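Local structure of S-adenosylmethionine dependent methyltransferase (Mesorhizobium loti, 3BKW) at residues A[102-105]-A[106-110]; A[128-131]-A[132-136]. The protein probably transfers a methyl group from S-adenosylmethionine to an acceptor, as a member of the Rossmann-like methyltransferase family. All coordinates share one frame; numbering follows the deposited sequence. Where two conformers were deposited one is given.

How the interactions relate
Read from the N terminus, interaction 1 closes first, as a tight turn at residues 104-107 in the loop between strand 91-95 and strand 108-114. Interaction 2 follows in series, at the last turn of helix 123-133, so the two neither nest nor cross. Strand 108-114, helix 123-133 and strand 138-145 form one beta-alpha-beta crossover of the Rossmann-like sheet, and the two contacts mark the start of its first strand and the end of its helix. Their centres lie about 6 Å apart. Ser107 N approaches Ala133 O to 2.9 Å in a probable hydrogen bond, and Asp106 OD1 meets Ser135 OG, joining helix end to strand start.

Interaction 1: residues A[102-105]-A[106-110]; sequences HLPQ and DSFDL. With EDO (1,2-ethanediol), chain F.
Ser107 reaches back along the chain to Gln105, its OG donating a hydrogen bond of 2.9 Å to Gln105 O, and this link braces a sharp bend leading into a strand. The hydroxyl can do so because OG stands beside its own backbone N (chi1 -68°), turned back toward the carbonyl of Gln105. It arrives from above the Gln105 carbonyl plane, 57° out of it, and so does not follow a lone pair. The bend has the backbone angles of a near type II turn, with Asp106 in the left-handed region; yet Pro104 O and Ser107 N stand 3.9 Å apart, too far for the usual closing bond.

The proline ring packs against the same serine: Pro104 CB lies 3.5 Å from Ser107 OG, and Pro104 CG comes 3.8 Å from Ser107 CB. Farther along, Pro104 CG approaches Phe108 CE2 at 4.3 Å, while Leu103 CD2 makes a looser approach to the same ring carbon. On the outer side of the bend, Gln105 runs out extended, and its amide plane and the carboxylate plane of the neighbouring Asp106 differ by 59°. Asp106 OD1 finds its partner in Ser135 OG. At the far end, Asp109 OD1 accepts a 2.6 Å hydrogen bond from O1 of an ethanediol, probably a crystallisation additive, and also forms a salt bridge with Arg46.

Phe108, at the start of strand 108-114, is buried against Tyr68 and Leu70 of strand 68-73 and Val48 of strand 46-50. Leu103 meets Leu72 and Ala133, and Gln105 lies on Gln132, which sets the bend between the parallel part of the mixed sheet and the C-terminal end of helix 123-133.

Interaction 2: residues A[128-131]-A[132-136]; sequences RTVH and QALSP. With EDO (1,2-ethanediol), chain E.
Arg128 O accepts the N-H of Gln132 at 3.1 Å, an ordinary helical bond in the closing turn of helix 123-133, the helix of a beta-alpha-beta crossover in this Rossmann-like fold. The Arg128 side chain leads away from that turn, and O1 of an ethanediol sits in plane at the guanidinium edge, 3.2 Å from Arg128 NH1 and 3.1 Å from Arg128 NH2; the diol is also hydrogen-bonded to Asp122.

Thr129 O accepts from two donors. Ala133 N supplies the helical one, and Gln132 NE2 adds a second at 2.9 Å, lying in the carbonyl plane on a lone pair. Gln132 gets there by folding back on itself: CG sits between backbone N and carbonyl carbon (chi1 65°), and a bend at chi2 (82°) returns the amide to the helix. The same NE2 also bonds Leu103 O. With an alanine here, Leu103 O and Thr129 O would probably lose the amide donor they share, weakening the tie between helix end and loop.

Val130 CG1 lies 3.9 Å from Leu134 CD1, both residues buried. Next, the His131 ring meets Phe206 edge-to-face, and the backbone His131 O accepts a hydrogen bond from Arg243 NE. Where the helix ends, Leu134 N bonds weakly to Val130 O and donates a second hydrogen bond, of 3.3 Å, to His131 O, coming from above the carbonyl plane, 66° out of it.

Interaction 1: residues A[102-105]-A[106-110]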
loop_
_atom_site.group_PDB
_atom_site.type_symbol
_atom_site.label_atom_id
_atom_site.label_comp_id
_atom_site.label_asym_id
_atom_site.label_seq_id
_atom_site.Cartn_x
_atom_site.Cartn_y
_atom_site.Cartn_z
ATOM N N HIS A 102 -6.776 25.433 6.508
ATOM C CA HIS A 102 -7.850 25.504 7.477
ATOM C C HIS A 102 -9.139 25.227 6.706
ATOM O O HIS A 102 -9.321 25.723 5.595
ATOM C CB HIS A 102 -7.850 26.856 8.189
ATOM C CG HIS A 102 -6.635 27.075 9.041
ATOM N ND1 HIS A 102 -5.494 27.689 8.569
ATOM C CD2 HIS A 102 -6.372 26.732 10.326
ATOM C CE1 HIS A 102 -4.586 27.728 9.528
ATOM N NE2 HIS A 102 -5.093 27.155 10.604
ATOM N N LEU A 103 -10.002 24.385 7.276
ATOM C CA LEU A 103 -11.279 24.042 6.669
ATOM C C LEU A 103 -12.343 24.055 7.755
ATOM O O LEU A 103 -12.052 23.645 8.893
ATOM C CB LEU A 103 -11.241 22.664 5.987
ATOM C CG LEU A 103 -10.447 22.477 4.684
ATOM C CD1 LEU A 103 -10.493 21.001 4.251
ATOM C CD2 LEU A 103 -10.987 23.375 3.580
ATOM N N PRO A 104 -13.571 24.517 7.421
ATOM C CA PRO A 104 -14.646 24.477 8.391
ATOM C C PRO A 104 -15.042 23.034 8.698
ATOM O O PRO A 104 -15.029 22.180 7.808
ATOM C CB PRO A 104 -15.784 25.232 7.692
ATOM C CG PRO A 104 -15.511 25.087 6.280
ATOM C CD PRO A 104 -14.036 25.099 6.143
ATOM N N GLN A 105 -15.371 22.781 9.955
ATOM C CA GLN A 105 -15.695 21.443 10.440
ATOM C C GLN A 105 -17.018 20.936 9.872
ATOM O O GLN A 105 -17.929 21.740 9.655
ATOM C CB GLN A 105 -15.799 21.480 11.971
ATOM C CG GLN A 105 -15.931 20.133 12.656
ATOM C CD GLN A 105 -16.131 20.247 14.172
ATOM O OE1 GLN A 105 -16.068 21.336 14.750
ATOM N NE2 GLN A 105 -16.376 19.109 14.813
ATOM N N ASP A 106 -17.087 19.626 9.591
ATOM C CA ASP A 106 -18.334 18.949 9.195
ATOM C C ASP A 106 -19.042 19.653 8.015
ATOM O O ASP A 106 -20.271 19.802 8.003
ATOM C CB ASP A 106 -19.216 18.907 10.473
ATOM C CG ASP A 106 -20.460 18.051 10.344
ATOM O OD1 ASP A 106 -20.476 17.094 9.568
ATOM O OD2 ASP A 106 -21.444 18.344 11.060
ATOM N N SER A 107 -18.245 20.102 7.044
ATOM C CA SER A 107 -18.726 20.907 5.904
ATOM C C SER A 107 -18.656 20.285 4.518
ATOM O O SER A 107 -19.167 20.888 3.544
ATOM C CB SER A 107 -17.972 22.232 5.909
ATOM O OG SER A 107 -18.367 22.980 7.044
ATOM N N PHE A 108 -18.040 19.106 4.407
ATOM C CA PHE A 108 -17.892 18.429 3.114
ATOM C C PHE A 108 -18.180 16.952 3.198
ATOM O O PHE A 108 -17.969 16.331 4.224
ATOM C CB PHE A 108 -16.487 18.676 2.544
ATOM C CG PHE A 108 -16.197 20.112 2.341
ATOM C CD1 PHE A 108 -16.650 20.759 1.199
ATOM C CD2 PHE A 108 -15.536 20.851 3.323
ATOM C CE1 PHE A 108 -16.419 22.115 1.020
ATOM C CE2 PHE A 108 -15.293 22.198 3.141
ATOM C CZ PHE A 108 -15.743 22.835 1.984
ATOM N N ASP A 109 -18.688 16.404 2.106
ATOM C CA ASP A 109 -18.945 14.974 1.975
ATOM C C ASP A 109 -17.781 14.285 1.271
ATOM O O ASP A 109 -17.609 13.074 1.411
ATOM C CB ASP A 109 -20.215 14.753 1.161
ATOM C CG ASP A 109 -21.398 15.425 1.773
ATOM O OD1 ASP A 109 -21.750 15.033 2.904
ATOM O OD2 ASP A 109 -21.951 16.353 1.143
ATOM N N LEU A 110 -17.025 15.045 0.462
ATOM C CA LEU A 110 -15.904 14.522 -0.301
ATOM C C LEU A 110 -14.791 15.540 -0.375
ATOM O O LEU A 110 -15.050 16.700 -0.652
ATOM C CB LEU A 110 -16.360 14.204 -1.745
ATOM C CG LEU A 110 -15.317 13.801 -2.805
ATOM C CD1 LEU A 110 -14.579 12.527 -2.384
ATOM C CD2 LEU A 110 -15.953 13.676 -4.178
HETATM C C1 EDO F . -20.760 11.970 3.909
HETATM O O1 EDO F . -21.699 12.927 4.375
HETATM C C2 EDO F . -21.498 10.891 3.127
HETATM O O2 EDO F . -21.895 11.388 1.829
#

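Interaction 2: residues A[128-131]-A[132-136]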
loop_
_atom_site.group_PDB
_atom_site.type_symbol
_atom_site.label_atom_id
_atom_site.label_comp_id
_atom_site.label_asym_id
_atom_site.label_seq_id
_atom_site.Cartn_x
_atom_site.Cartn_y
_atom_site.Cartn_z
ATOM N N ARG A 128 -5.428 15.368 9.088
ATOM C CA ARG A 128 -6.271 15.673 10.259
ATOM C C ARG A 128 -7.259 16.796 9.968
ATOM O O ARG A 128 -8.413 16.736 10.398
ATOM C CB ARG A 128 -5.438 15.988 11.492
ATOM C CG ARG A 128 -4.601 14.801 11.938
ATOM C CD ARG A 128 -3.829 15.110 13.203
ATOM N NE ARG A 128 -2.830 16.204 13.130
ATOM C CZ ARG A 128 -1.518 16.068 12.903
ATOM N NH1 ARG A 128 -0.974 14.888 12.662
ATOM N NH2 ARG A 128 -0.730 17.150 12.909
ATOM N N THR A 129 -6.810 17.788 9.208
ATOM C CA THR A 129 -7.653 18.914 8.799
ATOM C C THR A 129 -8.779 18.445 7.888
ATOM O O THR A 129 -9.947 18.823 8.086
ATOM C CB THR A 129 -6.792 20.008 8.148
ATOM O OG1 THR A 129 -5.917 20.532 9.154
ATOM C CG2 THR A 129 -7.627 21.152 7.596
ATOM N N VAL A 130 -8.439 17.604 6.915
ATOM C CA VAL A 130 -9.446 17.033 6.017
ATOM C C VAL A 130 -10.422 16.157 6.808
ATOM O O VAL A 130 -11.636 16.251 6.603
ATOM C CB VAL A 130 -8.793 16.305 4.818
ATOM C CG1 VAL A 130 -9.853 15.537 3.979
ATOM C CG2 VAL A 130 -8.038 17.301 3.931
ATOM N N HIS A 131 -9.909 15.347 7.736
ATOM C CA HIS A 131 -10.777 14.478 8.540
ATOM C C HIS A 131 -11.860 15.284 9.273
ATOM O O HIS A 131 -13.039 14.946 9.180
ATOM C CB HIS A 131 -9.957 13.620 9.513
ATOM C CG HIS A 131 -10.778 12.669 10.322
ATOM N ND1 HIS A 131 -11.364 13.023 11.518
ATOM C CD2 HIS A 131 -11.086 11.368 10.122
ATOM C CE1 HIS A 131 -12.006 11.981 12.015
ATOM N NE2 HIS A 131 -11.857 10.966 11.186
ATOM N N GLN A 132 -11.479 16.363 9.956
ATOM C CA GLN A 132 -12.475 17.181 10.695
ATOM C C GLN A 132 -13.456 17.949 9.785
ATOM O O GLN A 132 -14.583 18.234 10.201
ATOM C CB GLN A 132 -11.820 18.098 11.739
ATOM C CG GLN A 132 -10.912 19.204 11.236
ATOM C CD GLN A 132 -11.638 20.451 10.764
ATOM O OE1 GLN A 132 -12.482 21.004 11.482
ATOM N NE2 GLN A 132 -11.281 20.930 9.579
ATOM N N ALA A 133 -13.013 18.275 8.566
ATOM C CA ALA A 133 -13.840 18.959 7.573
ATOM C C ALA A 133 -14.898 18.045 6.966
ATOM O O ALA A 133 -15.923 18.539 6.489
ATOM C CB ALA A 133 -12.958 19.544 6.446
ATOM N N LEU A 134 -14.648 16.735 6.974
ATOM C CA LEU A 134 -15.579 15.759 6.397
ATOM C C LEU A 134 -16.662 15.366 7.388
ATOM O O LEU A 134 -16.396 15.188 8.591
ATOM C CB LEU A 134 -14.836 14.501 5.930
ATOM C CG LEU A 134 -13.977 14.635 4.670
ATOM C CD1 LEU A 134 -13.048 13.432 4.478
ATOM C CD2 LEU A 134 -14.865 14.840 3.457
ATOM N N SER A 135 -17.890 15.251 6.889
ATOM C CA SER A 135 -19.000 14.761 7.716
ATOM C C SER A 135 -18.853 13.248 7.855
ATOM O O SER A 135 -18.207 12.621 7.009
ATOM C CB SER A 135 -20.340 15.131 7.100
ATOM O OG SER A 135 -20.478 16.532 7.126
ATOM N N PRO A 136 -19.426 12.646 8.927
ATOM C CA PRO A 136 -19.318 11.197 9.126
ATOM C C PRO A 136 -19.703 10.417 7.864
ATOM O O PRO A 136 -20.684 10.773 7.212
ATOM C CB PRO A 136 -20.290 10.946 10.281
ATOM C CG PRO A 136 -20.249 12.200 11.042
ATOM C CD PRO A 136 -20.204 13.268 10.015
HETATM C C1 EDO E . 3.112 15.614 12.412
HETATM O O1 EDO E . 1.877 15.977 11.790
HETATM C C2 EDO E . 2.851 15.108 13.827
HETATM O O2 EDO E . 1.914 14.012 13.858
#